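Local coordinates for hypothetical protein TT0907 (Thermus thermophilus, PDB 1WDI) that probably transfers and isomerises the ribose moiety of S-adenosylmethionine onto the 7-aminomethyl group of preQ1-modified tRNA, giving epoxyqueuosine, at residues 263-268 against 287-292. Sequence-based numbering, arbitrary orientation.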
ATOM      1  N   ALA A 263      -1.443   8.358   3.282  1.00 21.48           N
ATOM      2  CA  ALA A 263      -0.461   8.688   4.302  1.00 20.10           C
ATOM      3  C   ALA A 263      -0.075  10.165   4.242  1.00 20.33           C
ATOM      4  O   ALA A 263      -0.111  10.854   5.262  1.00 20.51           O
ATOM      5  CB  ALA A 263       0.776   7.805   4.154  1.00 19.10           C
ATOM      6  N   LEU A 264       0.277  10.659   3.054  1.00 18.67           N
ATOM      7  CA  LEU A 264       0.663  12.066   2.908  1.00 17.15           C
ATOM      8  C   LEU A 264      -0.457  13.034   3.304  1.00 18.56           C
ATOM      9  O   LEU A 264      -0.226  13.990   4.047  1.00 18.66           O
ATOM     10  CB  LEU A 264       1.108  12.363   1.470  1.00 15.61           C
ATOM     11  CG  LEU A 264       2.406  11.699   0.988  1.00 16.58           C
ATOM     12  CD1 LEU A 264       2.657  12.048  -0.488  1.00 15.45           C
ATOM     13  CD2 LEU A 264       3.577  12.185   1.851  1.00 17.13           C
ATOM     14  N   GLU A 265      -1.669  12.796   2.811  1.00 16.45           N
ATOM     15  CA  GLU A 265      -2.783  13.681   3.139  1.00 17.86           C
ATOM     16  C   GLU A 265      -3.136  13.635   4.632  1.00 17.56           C
ATOM     17  O   GLU A 265      -3.498  14.647   5.218  1.00 18.94           O
ATOM     18  CB  GLU A 265      -4.010  13.329   2.285  1.00 18.45           C
ATOM     19  CG  GLU A 265      -3.839  13.589   0.774  1.00 16.97           C
ATOM     20  CD  GLU A 265      -3.640  15.063   0.421  1.00 19.56           C
ATOM     21  OE1 GLU A 265      -4.265  15.927   1.068  1.00 20.78           O
ATOM     22  OE2 GLU A 265      -2.876  15.366  -0.522  1.00 19.74           O
ATOM     23  N   SER A 266      -3.016  12.464   5.244  1.00 19.43           N
ATOM     24  CA  SER A 266      -3.310  12.322   6.668  1.00 22.79           C
ATOM     25  C   SER A 266      -2.247  12.991   7.547  1.00 22.83           C
ATOM     26  O   SER A 266      -2.538  13.442   8.656  1.00 22.13           O
ATOM     27  CB  SER A 266      -3.404  10.846   7.041  1.00 24.41           C
ATOM     28  OG  SER A 266      -3.464  10.696   8.452  1.00 32.87           O
ATOM     29  N   ALA A 267      -1.020  13.056   7.039  1.00 21.82           N
ATOM     30  CA  ALA A 267       0.099  13.644   7.774  1.00 21.25           C
ATOM     31  C   ALA A 267       0.220  15.152   7.602  1.00 21.37           C
ATOM     32  O   ALA A 267       1.089  15.777   8.204  1.00 23.07           O
ATOM     33  CB  ALA A 267       1.400  12.977   7.348  1.00 20.19           C
ATOM     34  N   TYR A 268      -0.640  15.736   6.775  1.00 21.18           N
ATOM     35  CA  TYR A 268      -0.605  17.175   6.539  1.00 21.27           C
ATOM     36  C   TYR A 268      -1.195  17.945   7.715  1.00 22.47           C
ATOM     37  O   TYR A 268      -2.238  17.566   8.246  1.00 22.90           O
ATOM     38  CB  TYR A 268      -1.402  17.526   5.279  1.00 20.85           C
ATOM     39  CG  TYR A 268      -1.419  19.006   4.965  1.00 21.76           C
ATOM     40  CD1 TYR A 268      -0.347  19.614   4.313  1.00 22.25           C
ATOM     41  CD2 TYR A 268      -2.501  19.808   5.345  1.00 24.19           C
ATOM     42  CE1 TYR A 268      -0.349  20.987   4.046  1.00 24.22           C
ATOM     43  CE2 TYR A 268      -2.512  21.180   5.086  1.00 22.84           C
ATOM     44  CZ  TYR A 268      -1.436  21.761   4.436  1.00 24.87           C
ATOM     45  OH  TYR A 268      -1.452  23.111   4.159  1.00 26.81           O
ATOM     46  N   PRO A 287     -15.192  12.174  -3.140  1.00 21.81           N
ATOM     47  CA  PRO A 287     -15.701  13.494  -3.522  1.00 22.50           C
ATOM     48  C   PRO A 287     -16.712  13.978  -2.476  1.00 23.04           C
ATOM     49  O   PRO A 287     -17.575  13.217  -2.052  1.00 20.34           O
ATOM     50  CB  PRO A 287     -16.374  13.232  -4.874  1.00 22.45           C
ATOM     51  CG  PRO A 287     -15.677  11.994  -5.393  1.00 22.49           C
ATOM     52  CD  PRO A 287     -15.553  11.158  -4.142  1.00 21.32           C
ATOM     53  N   PRO A 288     -16.602  15.242  -2.038  1.00 23.72           N
ATOM     54  CA  PRO A 288     -15.588  16.204  -2.472  1.00 24.37           C
ATOM     55  C   PRO A 288     -14.399  16.171  -1.513  1.00 26.24           C
ATOM     56  O   PRO A 288     -14.569  15.937  -0.315  1.00 25.98           O
ATOM     57  CB  PRO A 288     -16.333  17.523  -2.399  1.00 25.26           C
ATOM     58  CG  PRO A 288     -17.128  17.346  -1.128  1.00 26.18           C
ATOM     59  CD  PRO A 288     -17.657  15.917  -1.254  1.00 26.08           C
ATOM     60  N   TYR A 289     -13.201  16.399  -2.039  1.00 24.88           N
ATOM     61  CA  TYR A 289     -12.012  16.408  -1.206  1.00 25.75           C
ATOM     62  C   TYR A 289     -10.924  17.236  -1.869  1.00 27.01           C
ATOM     63  O   TYR A 289     -10.654  17.078  -3.062  1.00 25.98           O
ATOM     64  CB  TYR A 289     -11.500  14.981  -0.972  1.00 26.33           C
ATOM     65  CG  TYR A 289     -10.343  14.923   0.009  1.00 27.83           C
ATOM     66  CD1 TYR A 289     -10.567  14.968   1.389  1.00 27.67           C
ATOM     67  CD2 TYR A 289      -9.025  14.895  -0.442  1.00 27.23           C
ATOM     68  CE1 TYR A 289      -9.501  14.990   2.292  1.00 30.43           C
ATOM     69  CE2 TYR A 289      -7.957  14.920   0.447  1.00 28.96           C
ATOM     70  CZ  TYR A 289      -8.200  14.971   1.811  1.00 30.76           C
ATOM     71  OH  TYR A 289      -7.139  15.022   2.686  1.00 36.45           O
ATOM     72  N   THR A 290     -10.309  18.131  -1.100  1.00 25.70           N
ATOM     73  CA  THR A 290      -9.240  18.966  -1.624  1.00 26.39           C
ATOM     74  C   THR A 290      -7.905  18.392  -1.162  1.00 24.69           C
ATOM     75  O   THR A 290      -7.645  18.285   0.038  1.00 23.74           O
ATOM     76  CB  THR A 290      -9.366  20.421  -1.131  1.00 29.09           C
ATOM     77  OG1 THR A 290     -10.603  20.977  -1.596  1.00 30.79           O
ATOM     78  CG2 THR A 290      -8.208  21.268  -1.663  1.00 28.47           C
ATOM     79  N   PHE A 291      -7.068  18.002  -2.116  1.00 22.26           N
ATOM     80  CA  PHE A 291      -5.768  17.442  -1.778  1.00 20.99           C
ATOM     81  C   PHE A 291      -4.811  18.560  -1.407  1.00 21.20           C
ATOM     82  O   PHE A 291      -4.703  19.556  -2.116  1.00 23.82           O
ATOM     83  CB  PHE A 291      -5.230  16.608  -2.949  1.00 18.14           C
ATOM     84  CG  PHE A 291      -6.055  15.387  -3.227  1.00 17.33           C
ATOM     85  CD1 PHE A 291      -7.301  15.499  -3.856  1.00 16.68           C
ATOM     86  CD2 PHE A 291      -5.652  14.141  -2.757  1.00 15.47           C
ATOM     87  CE1 PHE A 291      -8.127  14.391  -4.001  1.00 16.45           C
ATOM     88  CE2 PHE A 291      -6.471  13.023  -2.895  1.00 15.73           C
ATOM     89  CZ  PHE A 291      -7.718  13.150  -3.518  1.00 17.32           C
ATOM     90  N   LYS A 292      -4.135  18.390  -0.276  1.00 20.94           N
ATOM     91  CA  LYS A 292      -3.198  19.383   0.229  1.00 21.05           C
ATOM     92  C   LYS A 292      -1.737  19.061  -0.091  1.00 19.72           C
ATOM     93  O   LYS A 292      -0.869  19.929   0.010  1.00 20.07           O
ATOM     94  CB  LYS A 292      -3.369  19.512   1.750  1.00 24.38           C
ATOM     95  CG  LYS A 292      -4.714  20.099   2.183  1.00 29.29           C
ATOM     96  CD  LYS A 292      -4.814  21.551   1.739  1.00 35.75           C
ATOM     97  CE  LYS A 292      -6.115  22.199   2.168  1.00 41.51           C
ATOM     98  NZ  LYS A 292      -6.142  23.632   1.747  1.00 43.26           N
TER
HETATM   99  O   HOH W   1      -4.619  16.509   3.695  1.00 40.58           O
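Glu265, in the last turn of helix 258-266, and Lys292, in the loop that leads into strand 296-300, meet in a surface contact between a helix end and an irregular segment, where the carboxylate takes backbone N-H groups. Lys292 N donates to Glu265 OE1 at 2.8 Å, nearly straight at 170°, and meets the syn lone pair. Glu265 OE2 accepts from the next two amides, Val293 N and Val294 N, so three successive N-H groups converge on one carboxylate. They would probably favour its charged form. The Glu265 chain bends at chi2 (-64°), which brings CD to 3.4 Å from Lys292 N. A water donates to Glu265 O and to OE1, and accepts from Tyr289 OH at 3.1 Å. It ties the helix backbone, the carboxylate and the phenol together. Phe291 packs beside the carboxylate, with its CB 3.6 Å from Glu265 OE2. A glutamine in place of Glu265 would probably weaken this grip, since one acceptor oxygen becomes an NH2 and at least one loop amide is left without its mate. Beyond the helix end, Lys292 CB sits over the centre of the Tyr268 ring, 3.6 Å from the centroid, in a CH-pi contact. On the loop side, Tyr289 and Phe291 rest on Ala314 of helix 307-316. On the helix side, Ala263 and Leu264 pack on Leu207 of strand 203-211, and Ala267 touches strand 231-235.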